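Local coordinates for protein beta-N-acetylglucosaminidase (Thermotoga maritima, PDB 3WO8) that probably hydrolyses terminal non-reducing N-acetylhexosamine residues of N-acetyl-beta-D-hexosaminides, as a glycosyl hydrolase of family 3, at residues Asn25-Asn28 against Glu29-Glu33; Lys32-Ile35 against Arg36-Pro40; Met57-Met60 against Ser61-Lys65. All blocks are in the same frame, centred on the assembly; numbering follows the deposited sequence.

Contact 1 of 3, residues Asn25-Asn28 against Glu29-Glu33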
# COMPACT_ATOMS: atom_id res chain seq x y z
N ASN B 25 -7.40 15.81 -9.00
CA ASN B 25 -8.23 14.71 -8.58
C ASN B 25 -8.50 13.78 -9.73
O ASN B 25 -9.25 12.83 -9.58
CB ASN B 25 -9.55 15.21 -7.99
CG ASN B 25 -10.23 14.16 -7.13
OD1 ASN B 25 -11.41 13.80 -7.30
ND2 ASN B 25 -9.47 13.65 -6.19
N ASP B 26 -7.87 14.05 -10.88
CA ASP B 26 -8.02 13.16 -12.04
C ASP B 26 -6.81 13.32 -12.96
O ASP B 26 -5.93 14.17 -12.76
CB ASP B 26 -9.38 13.38 -12.78
CG ASP B 26 -9.79 12.16 -13.70
OD1 ASP B 26 -9.58 10.97 -13.36
OD2 ASP B 26 -10.33 12.38 -14.80
N PHE B 27 -6.73 12.44 -13.95
CA PHE B 27 -5.69 12.51 -14.95
C PHE B 27 -6.26 12.19 -16.36
O PHE B 27 -6.87 11.12 -16.62
CB PHE B 27 -4.52 11.61 -14.56
CG PHE B 27 -3.36 11.66 -15.53
CD1 PHE B 27 -2.51 12.74 -15.55
CD2 PHE B 27 -3.15 10.66 -16.43
CE1 PHE B 27 -1.46 12.81 -16.46
CE2 PHE B 27 -2.10 10.72 -17.32
CZ PHE B 27 -1.27 11.80 -17.35
N ASN B 28 -6.09 13.14 -17.26
CA ASN B 28 -6.73 13.08 -18.55
C ASN B 28 -6.16 14.15 -19.45
O ASN B 28 -5.26 14.88 -19.05
CB ASN B 28 -8.20 13.34 -18.36
CG ASN B 28 -8.45 14.55 -17.53
OD1 ASN B 28 -7.83 15.58 -17.71
ND2 ASN B 28 -9.34 14.42 -16.57
N GLU B 29 -6.71 14.27 -20.66
CA GLU B 29 -6.15 15.15 -21.66
C GLU B 29 -6.15 16.62 -21.21
O GLU B 29 -5.25 17.38 -21.57
CB GLU B 29 -6.86 14.95 -23.00
CG GLU B 29 -6.08 15.47 -24.20
CD GLU B 29 -4.73 14.80 -24.37
OE1 GLU B 29 -4.64 13.58 -24.07
OE2 GLU B 29 -3.76 15.47 -24.79
N GLU B 30 -7.12 17.02 -20.41
CA GLU B 30 -7.17 18.40 -19.92
C GLU B 30 -6.01 18.65 -18.96
O GLU B 30 -5.29 19.64 -19.08
CB GLU B 30 -8.52 18.68 -19.24
CG GLU B 30 -8.74 20.12 -18.74
CD GLU B 30 -10.07 20.29 -18.01
OE1 GLU B 30 -11.00 19.56 -18.34
OE2 GLU B 30 -10.21 21.14 -17.12
N VAL B 31 -5.82 17.71 -18.03
CA VAL B 31 -4.79 17.81 -17.00
C VAL B 31 -3.42 17.94 -17.62
O VAL B 31 -2.65 18.83 -17.27
CB VAL B 31 -4.83 16.60 -16.05
CG1 VAL B 31 -3.58 16.55 -15.18
CG2 VAL B 31 -6.06 16.64 -15.16
N LYS B 32 -3.15 17.04 -18.56
CA LYS B 32 -1.91 17.09 -19.35
C LYS B 32 -1.74 18.42 -20.07
O LYS B 32 -0.62 18.93 -20.16
CB LYS B 32 -1.89 16.00 -20.41
CG LYS B 32 -1.94 14.56 -19.91
CD LYS B 32 -1.47 13.60 -21.01
CE LYS B 32 -2.26 12.30 -21.09
NZ LYS B 32 -1.62 11.38 -22.07
N GLU B 33 -2.83 18.99 -20.57
CA GLU B 33 -2.75 20.23 -21.35
C GLU B 33 -2.40 21.44 -20.48
O GLU B 33 -1.51 22.18 -20.82
CB GLU B 33 -4.01 20.45 -22.19
CG GLU B 33 -4.06 19.52 -23.41
CD GLU B 33 -5.42 19.48 -24.14
OE1 GLU B 33 -5.46 19.01 -25.29
OE2 GLU B 33 -6.46 19.89 -23.58

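Contact 2 of 3, residues Lys32-Ile35 against Arg36-Pro40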
# COMPACT_ATOMS: atom_id res chain seq x y z
N LYS B 32 -3.15 17.04 -18.56
CA LYS B 32 -1.91 17.09 -19.35
C LYS B 32 -1.74 18.42 -20.07
O LYS B 32 -0.62 18.93 -20.16
CB LYS B 32 -1.89 16.00 -20.41
CG LYS B 32 -1.94 14.56 -19.91
CD LYS B 32 -1.47 13.60 -21.01
CE LYS B 32 -2.26 12.30 -21.09
NZ LYS B 32 -1.62 11.38 -22.07
N GLU B 33 -2.83 18.99 -20.57
CA GLU B 33 -2.75 20.23 -21.35
C GLU B 33 -2.40 21.44 -20.48
O GLU B 33 -1.51 22.18 -20.82
CB GLU B 33 -4.01 20.45 -22.19
CG GLU B 33 -4.06 19.52 -23.41
CD GLU B 33 -5.42 19.48 -24.14
OE1 GLU B 33 -5.46 19.01 -25.29
OE2 GLU B 33 -6.46 19.89 -23.58
N ILE B 34 -3.08 21.60 -19.35
CA ILE B 34 -2.73 22.63 -18.39
C ILE B 34 -1.27 22.49 -18.07
O ILE B 34 -0.58 23.47 -17.97
CB ILE B 34 -3.49 22.47 -17.05
CG1 ILE B 34 -4.98 22.75 -17.23
CG2 ILE B 34 -2.97 23.43 -15.99
CD1 ILE B 34 -5.31 24.22 -17.34
N ILE B 35 -0.80 21.26 -17.86
CA ILE B 35 0.55 21.07 -17.33
C ILE B 35 1.58 21.46 -18.37
O ILE B 35 2.55 22.16 -18.04
CB ILE B 35 0.76 19.64 -16.74
CG1 ILE B 35 0.09 19.56 -15.36
CG2 ILE B 35 2.23 19.29 -16.58
CD1 ILE B 35 -0.24 18.15 -14.89
N ARG B 36 1.39 21.04 -19.61
CA ARG B 36 2.32 21.44 -20.67
C ARG B 36 2.26 22.95 -20.94
O ARG B 36 3.29 23.58 -21.13
CB ARG B 36 2.03 20.69 -21.96
CG ARG B 36 2.06 19.18 -21.81
CD ARG B 36 2.14 18.43 -23.13
NE ARG B 36 0.83 17.89 -23.53
CZ ARG B 36 0.59 16.62 -23.84
NH1 ARG B 36 1.55 15.70 -23.80
NH2 ARG B 36 -0.63 16.26 -24.21
N LYS B 37 1.05 23.52 -20.92
CA LYS B 37 0.86 24.93 -21.29
C LYS B 37 1.51 25.87 -20.29
O LYS B 37 2.40 26.60 -20.63
CB LYS B 37 -0.62 25.30 -21.44
CG LYS B 37 -0.84 26.56 -22.27
CD LYS B 37 -2.09 27.32 -21.84
CE LYS B 37 -2.72 28.09 -23.01
NZ LYS B 37 -4.21 28.02 -22.96
N TYR B 38 1.03 25.83 -19.06
CA TYR B 38 1.66 26.55 -17.96
C TYR B 38 2.49 25.43 -17.40
O TYR B 38 2.24 24.27 -17.71
CB TYR B 38 0.62 27.00 -16.95
CG TYR B 38 -0.66 27.53 -17.57
CD1 TYR B 38 -1.72 26.69 -17.86
CD2 TYR B 38 -0.80 28.89 -17.88
CE1 TYR B 38 -2.89 27.17 -18.43
CE2 TYR B 38 -1.97 29.37 -18.45
CZ TYR B 38 -3.02 28.51 -18.71
OH TYR B 38 -4.21 28.96 -19.25
N ARG B 39 3.49 25.70 -16.60
CA ARG B 39 4.32 24.56 -16.21
C ARG B 39 4.39 24.58 -14.72
O ARG B 39 5.41 24.96 -14.12
CB ARG B 39 5.69 24.57 -16.91
CG ARG B 39 5.59 24.25 -18.41
CD ARG B 39 6.65 23.26 -18.92
NE ARG B 39 7.97 23.51 -18.31
CZ ARG B 39 8.84 24.44 -18.71
NH1 ARG B 39 8.57 25.21 -19.76
NH2 ARG B 39 10.01 24.60 -18.08
N PRO B 40 3.27 24.23 -14.09
CA PRO B 40 3.18 24.39 -12.65
C PRO B 40 4.23 23.48 -12.04
O PRO B 40 4.51 22.41 -12.59
CB PRO B 40 1.76 23.96 -12.33
CG PRO B 40 1.31 23.14 -13.48
CD PRO B 40 2.13 23.50 -14.67

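Contact 3 of 3, residues Met57-Met60 against Ser61-Lys65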
# COMPACT_ATOMS: atom_id res chain seq x y z
N MET B 57 0.13 5.72 -11.88
CA MET B 57 1.30 5.36 -12.65
C MET B 57 1.46 6.18 -13.92
O MET B 57 2.54 6.66 -14.23
CB MET B 57 1.29 3.86 -12.97
CG MET B 57 1.53 2.96 -11.75
SD MET B 57 1.10 1.23 -12.06
CE MET B 57 1.56 0.62 -10.43
N ASP B 58 0.41 6.36 -14.68
CA ASP B 58 0.56 7.08 -15.94
C ASP B 58 0.81 8.53 -15.65
O ASP B 58 1.53 9.17 -16.38
CB ASP B 58 -0.67 6.95 -16.80
CG ASP B 58 -0.37 7.14 -18.26
OD1 ASP B 58 0.67 6.59 -18.70
OD2 ASP B 58 -1.17 7.81 -18.97
N PHE B 59 0.27 9.04 -14.56
CA PHE B 59 0.50 10.42 -14.19
C PHE B 59 1.96 10.62 -13.87
O PHE B 59 2.55 11.57 -14.27
CB PHE B 59 -0.44 10.83 -13.03
CG PHE B 59 -0.65 12.33 -12.85
CD1 PHE B 59 -0.13 13.26 -13.74
CD2 PHE B 59 -1.38 12.78 -11.77
CE1 PHE B 59 -0.33 14.60 -13.53
CE2 PHE B 59 -1.60 14.11 -11.57
CZ PHE B 59 -1.07 15.03 -12.44
N MET B 60 2.57 9.70 -13.15
CA MET B 60 3.98 9.87 -12.74
C MET B 60 4.87 9.69 -13.96
O MET B 60 5.87 10.35 -14.11
CB MET B 60 4.36 8.82 -11.68
CG MET B 60 3.75 9.04 -10.31
SD MET B 60 4.54 10.48 -9.57
CE MET B 60 3.88 10.43 -7.92
N SER B 61 4.51 8.76 -14.82
CA SER B 61 5.24 8.58 -16.06
C SER B 61 5.22 9.84 -16.92
O SER B 61 6.22 10.22 -17.50
CB SER B 61 4.59 7.49 -16.88
OG SER B 61 5.30 7.33 -18.08
N PHE B 62 4.05 10.45 -17.04
CA PHE B 62 3.89 11.73 -17.70
C PHE B 62 4.74 12.82 -17.03
O PHE B 62 5.46 13.54 -17.72
CB PHE B 62 2.41 12.14 -17.73
CG PHE B 62 2.18 13.53 -18.20
CD1 PHE B 62 2.18 13.82 -19.56
CD2 PHE B 62 1.99 14.56 -17.29
CE1 PHE B 62 1.97 15.12 -20.02
CE2 PHE B 62 1.79 15.86 -17.73
CZ PHE B 62 1.77 16.13 -19.10
N LEU B 63 4.66 12.97 -15.72
CA LEU B 63 5.36 14.07 -15.10
C LEU B 63 6.82 13.86 -15.33
O LEU B 63 7.62 14.80 -15.48
CB LEU B 63 5.11 14.14 -13.61
CG LEU B 63 3.67 14.50 -13.31
CD1 LEU B 63 3.33 14.21 -11.85
CD2 LEU B 63 3.44 15.97 -13.64
N SER B 64 7.18 12.59 -15.41
CA SER B 64 8.58 12.26 -15.46
C SER B 64 9.18 12.72 -16.78
O SER B 64 10.21 13.39 -16.80
CB SER B 64 8.76 10.76 -15.26
OG SER B 64 10.12 10.46 -15.08
N LYS B 65 8.53 12.33 -17.87
CA LYS B 65 8.88 12.77 -19.23
C LYS B 65 8.81 14.29 -19.46
O LYS B 65 9.54 14.79 -20.29
CB LYS B 65 7.97 12.09 -20.26
CG LYS B 65 8.17 10.58 -20.41
CD LYS B 65 7.47 10.06 -21.67
CE LYS B 65 6.57 8.85 -21.42
NZ LYS B 65 7.38 7.64 -21.13

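Contact 1 of 3, residues Asn25-Asn28 against Glu29-Glu33
Asn28 is the N-cap of helix 29-37, its side chain bonding to Val31. Its OD1 accepts the backbone N-H of Val31 at 2.9 Å, with an N-H...O angle of 164° and the donor nearly along the C=O axis. A chi1 of 49° sets CG between the backbone N and the carbonyl carbon, from where OD1 can reach back to the Val31 N-H. The main chain of the same residue opens the helical ladder: Asn28 O takes an almost straight bond of 3.1 Å from Lys32 N. Val31 packs under this cap, its CG2 lying 3.3 Å from Asn28 OD1 and close to Asp26 O as well. The other methyl, Val31 CG1, reaches Phe27 CD1 at 4.0 Å. The far end of the Phe27 ring meets the aliphatic part of Lys32, with CZ 3.8 Å from Lys32 CG and near CE too, so the lysine chain runs past the ring before its ammonium leaves the contact. One shell out, Asp26 steadies the cap. Asn28 ND2 donates to Asp26 OD2 at 2.9 Å, a bent bond arriving from above the carboxylate plane; it holds the amide from its other end and favours the rotation that turns OD1 toward the helix. Asp26 is itself fixed, since its OD1 forms a salt bridge with Arg387. The Lys32 ammonium has a long, weak ion pair with Glu470. All of this lies where the loop after strand 20-24 enters helix 29-37, the first strand-to-helix connection of the TIM barrel. On one flank Phe27 leans on Leu55 and Phe59 of helix 53-66, and Lys32 rests against Phe62; Val31 touches Tyr289, between strand 283-286 and helix 292-304.

Contact 2 of 3, residues Lys32-Ile35 against Arg36-Pro40
Tyr38 folds back on Ile34 as helix 29-37 ends. Its CB lies 3.9 Å from Ile34 O, with CG at a similar range. CD1 comes closer, 3.4 Å from Ile34 O, which sits at the ring edge near its plane; the same CD1 is 4.0 Å from Ile34 CG2. One atom further, CE1 meets Ile34 CD1 at 4.0 Å. A chi1 of -41° leaves CG roughly opposite the carbonyl carbon, which lets the CD1-CE1 side of the ring run beside Ile34. Lys37 CD lies 3.4 Å above one ring face, toward the rim, and beyond the contact the ring meets that of Tyr296. A glycine in place of Tyr38 would probably leave the Ile34 branches without their ring neighbour and open a gap toward Tyr296. Further along, Pro40 CG reaches Ile35 CG1 at 4.2 Å as the chain heads for strand 42-45. On the preceding turn, the Arg36 guanidinium lays one face over Lys32 CB, and its NH2 has a long, weak ion pair with Glu29. Ile34 O, flanked by the tyrosine edge, already accepts Tyr38 N at 3.1 Å, which implies that backbone bonding and apolar burial, more than charge, close this turn.

Contact 3 of 3, residues Met57-Met60 against Ser61-Lys65
Phe59 and Leu63 lie one turn apart on helix 53-66, a helix between strands 42-45 and 70-72 of this TIM-barrel fold. The backbone interactions are regular: Ser61 N, Phe62 N and Leu63 N bond to Met57 O, Asp58 O and Phe59 O, each at 2.9 Å. Ser64 N to Met60 O has the same length but is more bent, 135° at the hydrogen. Among the apolar contacts, Leu63 comes over one face of the Phe59 ring. Its CD1 makes a CH-pi contact 4.3 Å from the ring centroid and 23° off the normal, displaced toward the rim, while CD2 touches Phe59 CE1 at 4.0 Å. Phe59 carries CG anti to its backbone N (chi1 -160°), which sets CG beside the residue's own carbonyl carbon and sends the ring outward from the helix, where Leu63 reaches its face. Phe62 takes the ring edge instead, its CD2 lying near the Phe59 plane and 4.3 Å from CD1 of that ring. Phe59, Met60 and Leu63 face the strands: Phe59 and Leu63 both touch Ile43 of strand 42-45, Leu63 and Met60 touch Ile71 of strand 70-72, and Phe24 meets Phe59 edge-to-face, whereas Phe62 turns to Ile35 and Arg36 of helix 29-37. The polar side chains look to other parts of the chain. Asp58 OD1 forms a salt bridge with Lys467, a positive charge that would probably offset the closeness of Asp58 OD2 to the carboxylate of Glu470, and Ser61 OG makes a weak hydrogen bond with Asp338. Back on the helix, Leu63 CG sits 3.3 Å from Phe59 O, the carbonyl that also accepts the Leu63 N-H.

The three contacts follow the chain through helices 29-37 and 53-66 of the barrel. Contact 1 starts helix 29-37, and contact 2, about 9 Å away between centres, ends it and leads into strand 42-45; they share Lys32 and Glu33. Contact 3 comes later, on helix 53-66, about 12 Å from contact 1 and 13 Å from contact 2. Phe27 of contact 1 and Ile35 of contact 2 both press on Phe59 and Phe62, with Ile35 CG2 3.6 Å from Phe62 CE2. Within the glycosyl hydrolase family 3 N-terminal TIM-barrel domain, the two helices thus pack on each other and on strands 20-24 and 42-45, covering that part of the barrel's outer surface.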